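Local coordinates for protein pollen allergen Phl p 6 (PDB 6TRK) that is of unknown function but is a timothy grass pollen allergen with a four-helix fold, assigned to a pollen-allergen family that carries the name ribonuclease, at residues A69-N72 and A73-A77; D32-K35 and T36-A39. The protein carries 1 engineered substitution. All coordinates share one frame; numbering follows the deposited sequence.

Contact 1 of 2, residues A69-N72 and A73-A77; sequences AAYN and AADHA. With ZN (zinc ion), chain D.
A surface zinc site sits on the last turns of helix 60-76, where N72 and H76, one helical turn apart, meet at the carbonyl oxygen of N72. That oxygen accepts the backbone bond from H76 N at 3.2 Å and also lies in the plane of the imidazole, at the ring edge, with H76 CD2 3.2 Å away. The ring is led there by its first torsion, CG standing beside the backbone N (chi1 -68°), and NE2 at its outer end binds the zinc ion at 2.0 Å. Histidine suits the place because a neutral ring offers the metal a lone pair. A water also binds the zinc, at 2.1 Å. It gives one proton to N72 OD1 at 2.6 Å and the other to D75 OD2 at 2.7 Å, so the amide and the carboxylate form a second shell that fixes the water's orientation; the metal probably makes it a stronger donor. D75 reaches it with CG anti to the backbone N (chi1 -172°). Beneath these polar groups, A73 N to A69 O and A74 N to A70 O continue the helical bonding. Alanine is small enough at A70 and A74 to let helix 82-98 approach with F86, and K82 NZ of that helix binds the carbonyl oxygens of A74 and A77 where the helix ends. Such i, i+3 and i+4 spacing is typical of metal sites on a helix surface, here with H76 as a direct ligand and N72 and D75 in the second shell, held through the water.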
ATOM      1  N   ALA A  69      -8.446  -2.910  -2.034  1.00 12.93           N
ATOM      2  CA  ALA A  69      -8.770  -3.373  -0.685  1.00 12.49           C
ATOM      3  C   ALA A  69      -8.632  -2.235   0.327  1.00 12.65           C
ATOM      4  O   ALA A  69      -9.486  -2.029   1.206  1.00 11.84           O
ATOM      5  CB  ALA A  69      -7.840  -4.523  -0.293  1.00 11.42           C
ATOM      6  N   ALA A  70      -7.520  -1.505   0.223  1.00  9.91           N
ATOM      7  CA  ALA A  70      -7.230  -0.430   1.159  1.00 12.78           C
ATOM      8  C   ALA A  70      -8.125   0.789   0.959  1.00 11.43           C
ATOM      9  O   ALA A  70      -8.667   1.323   1.930  1.00 11.02           O
ATOM     10  CB  ALA A  70      -5.758  -0.032   1.008  1.00 11.67           C
ATOM     11  N   TYR A  71      -8.269   1.250  -0.289  0.93 12.61           N
ATOM     12  CA  TYR A  71      -9.099   2.410  -0.565  0.50 11.69           C
ATOM     13  C   TYR A  71     -10.545   2.146  -0.178  0.89  8.83           C
ATOM     14  O   TYR A  71     -11.204   2.997   0.424  1.00 13.04           O
ATOM     15  CB  TYR A  71      -9.005   2.783  -2.033  0.50 12.13           C
ATOM     16  CG  TYR A  71      -9.889   3.970  -2.357  0.50 17.10           C
ATOM     17  CD1 TYR A  71      -9.400   5.265  -2.236  0.50 23.52           C
ATOM     18  CD2 TYR A  71     -11.207   3.794  -2.748  0.50 32.55           C
ATOM     19  CE1 TYR A  71     -10.198   6.348  -2.514  0.50 26.76           C
ATOM     20  CE2 TYR A  71     -12.022   4.890  -3.034  0.50 31.73           C
ATOM     21  CZ  TYR A  71     -11.506   6.157  -2.906  0.50 47.99           C
ATOM     22  OH  TYR A  71     -12.293   7.246  -3.177  0.50 42.53           O
ATOM     23  N   ASN A  72     -11.033   0.922  -0.448  1.00 12.72           N
ATOM     24  CA  ASN A  72     -12.426   0.649  -0.142  1.00 12.51           C
ATOM     25  C   ASN A  72     -12.657   0.517   1.360  1.00 12.98           C
ATOM     26  O   ASN A  72     -13.689   0.962   1.874  1.00 12.72           O
ATOM     27  CB  ASN A  72     -12.914  -0.592  -0.894  1.00 12.92           C
ATOM     28  CG  ASN A  72     -13.144  -0.338  -2.379  1.00 12.92           C
ATOM     29  OD1 ASN A  72     -13.615   0.724  -2.784  1.00 13.19           O
ATOM     30  ND2 ASN A  72     -12.837  -1.317  -3.202  1.00 13.35           N
ATOM     31  N   ALA A  73     -11.706  -0.070   2.108  1.00 12.84           N
ATOM     32  CA  ALA A  73     -11.878  -0.123   3.554  1.00 11.98           C
ATOM     33  C   ALA A  73     -11.915   1.285   4.140  1.00 11.56           C
ATOM     34  O   ALA A  73     -12.739   1.582   5.014  1.00 13.16           O
ATOM     35  CB  ALA A  73     -10.739  -0.950   4.173  1.00 12.09           C
ATOM     36  N   ALA A  74     -11.041   2.168   3.648  1.00 13.69           N
ATOM     37  CA  ALA A  74     -11.044   3.550   4.110  1.00 14.62           C
ATOM     38  C   ALA A  74     -12.318   4.274   3.690  1.00 13.64           C
ATOM     39  O   ALA A  74     -12.873   5.043   4.475  1.00 13.36           O
ATOM     40  CB  ALA A  74      -9.800   4.273   3.574  1.00 14.85           C
ATOM     41  N   ASP A  75     -12.809   4.001   2.481  1.00 12.97           N
ATOM     42  CA  ASP A  75     -14.016   4.651   1.969  1.00 13.59           C
ATOM     43  C   ASP A  75     -15.206   4.432   2.898  1.00 14.00           C
ATOM     44  O   ASP A  75     -15.959   5.375   3.178  1.00 16.50           O
ATOM     45  CB  ASP A  75     -14.318   4.140   0.556  1.00 11.20           C
ATOM     46  CG  ASP A  75     -15.432   4.887  -0.167  1.00 13.35           C
ATOM     47  OD1 ASP A  75     -15.673   6.065   0.112  1.00 16.27           O
ATOM     48  OD2 ASP A  75     -16.017   4.228  -1.075  1.00 15.28           O
ATOM     49  N   HIS A  76     -15.367   3.208   3.413  1.00 14.01           N
ATOM     50  CA  HIS A  76     -16.499   2.872   4.271  1.00 16.17           C
ATOM     51  C   HIS A  76     -16.278   3.189   5.741  1.00 15.87           C
ATOM     52  O   HIS A  76     -17.255   3.266   6.488  1.00 21.46           O
ATOM     53  CB  HIS A  76     -16.857   1.393   4.082  1.00 13.88           C
ATOM     54  CG  HIS A  76     -17.428   1.101   2.733  1.00 13.45           C
ATOM     55  ND1 HIS A  76     -18.771   1.257   2.445  1.00 16.16           N
ATOM     56  CD2 HIS A  76     -16.834   0.739   1.573  1.00 13.75           C
ATOM     57  CE1 HIS A  76     -18.980   0.989   1.167  1.00 17.81           C
ATOM     58  NE2 HIS A  76     -17.827   0.654   0.619  1.00 13.44           N
ATOM     59  N   ALA A  77     -15.045   3.449   6.164  1.00 14.55           N
ATOM     60  CA  ALA A  77     -14.758   3.776   7.550  1.00 15.42           C
ATOM     61  C   ALA A  77     -15.246   5.176   7.919  1.00 17.66           C
ATOM     62  O   ALA A  77     -15.274   6.088   7.088  1.00 18.52           O
ATOM     63  CB  ALA A  77     -13.254   3.689   7.806  1.00 17.39           C
TER
HETATM   64 ZN    ZN D 202     -17.454   0.451  -1.326  1.00 14.94          ZN
HETATM   65  O   HOH W   1     -15.723   1.637  -1.562  1.00 14.74           O

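Contact 2 of 2, residues D32-K35 and T36-A39; sequences DKYK and TFEA
K35 O receives two hydrogen bonds: one from A39 N at 3.1 Å, the other from a water at 2.7 Å. The same water gives its second proton to E38 OE2 at 2.7 Å, tying the glutamate back to the turn before it. E38 can reach it because its chain bends at chi2 (-88°), and a long acidic side chain suits this solvent-facing side of helix 30-55. E38 CB lies over one face of the Y34 ring, so its aliphatic root serves the aromatic while the carboxylate serves the water. A turn earlier, D32 O accepts T36 N at 3.1 Å. T36 OG1, set beside its own backbone N, comes within 3.0 Å of the same oxygen, though its proton has another possible acceptor. A second water joins that hydroxyl to K35 NZ, which it meets at 2.8 Å. The ammonium group also makes a weak salt bridge to D32 OD1 at 3.2 Å, its chain curling through a nearly eclipsed chi3 (-16°) to lie back over the turn. The other side of the helix is aromatic: Y34 CE1 approaches F37 CD2 obliquely at 4.3 Å. F37 turns into the core, meeting F86 and Y83 edge-to-face and touching F18 of helix 2-23, a place suited to a wholly apolar ring; Y34 can cover its border while ending in a hydroxyl. K33 NZ, meanwhile, binds the carbonyl oxygens of T25 and V28 in the preceding loop. Polar links on one side and aromatic rings on the other are typical of an amphipathic helix in a helical bundle.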
ATOM      1  N   ASP A  32      -6.697  15.245   9.950  1.00 18.32           N
ATOM      2  CA  ASP A  32      -6.046  15.525   8.679  1.00 18.37           C
ATOM      3  C   ASP A  32      -5.129  14.405   8.224  1.00 18.77           C
ATOM      4  O   ASP A  32      -4.603  14.476   7.112  1.00 18.18           O
ATOM      5  CB  ASP A  32      -5.275  16.836   8.781  1.00 20.96           C
ATOM      6  CG  ASP A  32      -6.161  17.999   9.195  1.00 27.74           C
ATOM      7  OD1 ASP A  32      -7.156  18.258   8.499  1.00 32.34           O
ATOM      8  OD2 ASP A  32      -5.852  18.639  10.227  1.00 34.62           O
ATOM      9  N   LYS A  33      -4.949  13.351   9.028  1.00 17.03           N
ATOM     10  CA  LYS A  33      -3.970  12.325   8.673  1.00 17.51           C
ATOM     11  C   LYS A  33      -4.328  11.609   7.371  1.00 17.04           C
ATOM     12  O   LYS A  33      -3.465  11.389   6.510  1.00 16.51           O
ATOM     13  CB  LYS A  33      -3.835  11.306   9.800  1.00 17.78           C
ATOM     14  CG  LYS A  33      -3.063  11.810  11.044  1.00 19.31           C
ATOM     15  CD  LYS A  33      -2.923  10.672  12.058  1.00 21.85           C
ATOM     16  CE  LYS A  33      -2.428  11.187  13.422  1.00 23.75           C
ATOM     17  NZ  LYS A  33      -1.031  11.566  13.284  1.00 27.37           N
ATOM     18  N   TYR A  34      -5.591  11.207   7.203  1.00 16.90           N
ATOM     19  CA  TYR A  34      -5.887  10.415   6.017  1.00 15.50           C
ATOM     20  C   TYR A  34      -5.677  11.220   4.736  1.00 15.66           C
ATOM     21  O   TYR A  34      -5.093  10.705   3.763  1.00 14.65           O
ATOM     22  CB  TYR A  34      -7.299   9.841   6.067  1.00 16.13           C
ATOM     23  CG  TYR A  34      -7.585   8.998   4.850  1.00 13.09           C
ATOM     24  CD1 TYR A  34      -6.809   7.899   4.549  1.00 15.30           C
ATOM     25  CD2 TYR A  34      -8.624   9.327   3.982  1.00 19.94           C
ATOM     26  CE1 TYR A  34      -7.040   7.145   3.450  1.00 18.53           C
ATOM     27  CE2 TYR A  34      -8.855   8.546   2.862  1.00 21.78           C
ATOM     28  CZ  TYR A  34      -8.054   7.463   2.619  1.00 19.31           C
ATOM     29  OH  TYR A  34      -8.273   6.666   1.507  1.00 22.54           O
ATOM     30  N   LYS A  35      -6.149  12.476   4.707  1.00 15.51           N
ATOM     31  CA  LYS A  35      -5.993  13.301   3.511  1.00 17.93           C
ATOM     32  C   LYS A  35      -4.528  13.551   3.195  1.00 18.10           C
ATOM     33  O   LYS A  35      -4.132  13.553   2.024  1.00 15.34           O
ATOM     34  CB  LYS A  35      -6.736  14.618   3.690  1.00 21.53           C
ATOM     35  CG  LYS A  35      -6.747  15.528   2.485  1.00 44.88           C
ATOM     36  CD  LYS A  35      -7.240  16.971   2.819  1.00 60.70           C
ATOM     37  CE  LYS A  35      -7.990  17.119   4.165  1.00128.51           C
ATOM     38  NZ  LYS A  35      -7.167  17.654   5.323  1.00 34.48           N
ATOM     39  N   THR A  36      -3.707  13.762   4.238  1.00 16.30           N
ATOM     40  CA  THR A  36      -2.273  13.963   4.057  1.00 14.75           C
ATOM     41  C   THR A  36      -1.608  12.702   3.524  1.00 14.82           C
ATOM     42  O   THR A  36      -0.842  12.745   2.546  1.00 13.20           O
ATOM     43  CB  THR A  36      -1.657  14.400   5.392  1.00 16.34           C
ATOM     44  OG1 THR A  36      -2.182  15.693   5.795  1.00 17.41           O
ATOM     45  CG2 THR A  36      -0.137  14.447   5.319  1.00 19.43           C
ATOM     46  N   PHE A  37      -1.903  11.562   4.152  1.00 14.78           N
ATOM     47  CA  PHE A  37      -1.343  10.290   3.709  1.00 13.82           C
ATOM     48  C   PHE A  37      -1.726  10.000   2.258  1.00 11.32           C
ATOM     49  O   PHE A  37      -0.891   9.604   1.430  1.00 13.93           O
ATOM     50  CB  PHE A  37      -1.857   9.157   4.627  1.00 15.07           C
ATOM     51  CG  PHE A  37      -1.721   7.804   4.017  1.00 13.71           C
ATOM     52  CD1 PHE A  37      -0.532   7.116   4.100  1.00 13.25           C
ATOM     53  CD2 PHE A  37      -2.751   7.225   3.318  1.00 12.37           C
ATOM     54  CE1 PHE A  37      -0.369   5.876   3.525  1.00 14.01           C
ATOM     55  CE2 PHE A  37      -2.588   5.989   2.688  1.00 12.44           C
ATOM     56  CZ  PHE A  37      -1.416   5.316   2.805  1.00 13.54           C
ATOM     57  N   GLU A  38      -3.004  10.175   1.944  1.00 12.98           N
ATOM     58  CA  GLU A  38      -3.498   9.808   0.633  1.00 16.15           C
ATOM     59  C   GLU A  38      -2.846  10.640  -0.462  1.00 14.10           C
ATOM     60  O   GLU A  38      -2.512  10.115  -1.535  1.00 15.32           O
ATOM     61  CB  GLU A  38      -5.009   9.955   0.595  1.00 17.16           C
ATOM     62  CG  GLU A  38      -5.625   9.240  -0.570  1.00 28.99           C
ATOM     63  CD  GLU A  38      -5.679  10.094  -1.811  1.00 42.60           C
ATOM     64  OE1 GLU A  38      -5.870   9.526  -2.907  1.00 37.72           O
ATOM     65  OE2 GLU A  38      -5.521  11.329  -1.693  1.00 37.19           O
ATOM     66  N   ALA A  39      -2.641  11.934  -0.210  1.00 14.97           N
ATOM     67  CA  ALA A  39      -1.971  12.781  -1.190  1.00 16.99           C
ATOM     68  C   ALA A  39      -0.525  12.359  -1.406  1.00 18.70           C
ATOM     69  O   ALA A  39      -0.033  12.365  -2.541  1.00 18.65           O
ATOM     70  CB  ALA A  39      -2.041  14.231  -0.743  1.00 17.11           C
TER
HETATM   71  O   HOH W   2      -5.701  13.499  -0.111  1.00 26.31           O
HETATM   72  O   HOH W   3      -4.384  17.247   4.871  1.00 43.33           O

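Overall arrangement
Contact 2 lies near the start of helix 30-55 and contact 1 at the end of helix 60-76, the next helix in the chain; their centres are 13 Å apart. They meet through Y34, whose OH packs 3.5 Å from A74 CB. Helix 82-98 joins them further: F86 touches A70 and A74 of contact 1 as well as Y34 and F37 of contact 2, while K82 touches Y34 and bonds to the end of helix 60-76. The zinc coordinated by H76 belongs to contact 1; the Y34 side chain is about 11 Å from that same ion, so contact 2 takes no part in binding it. E92 and H104 are zinc ligands elsewhere on the chain.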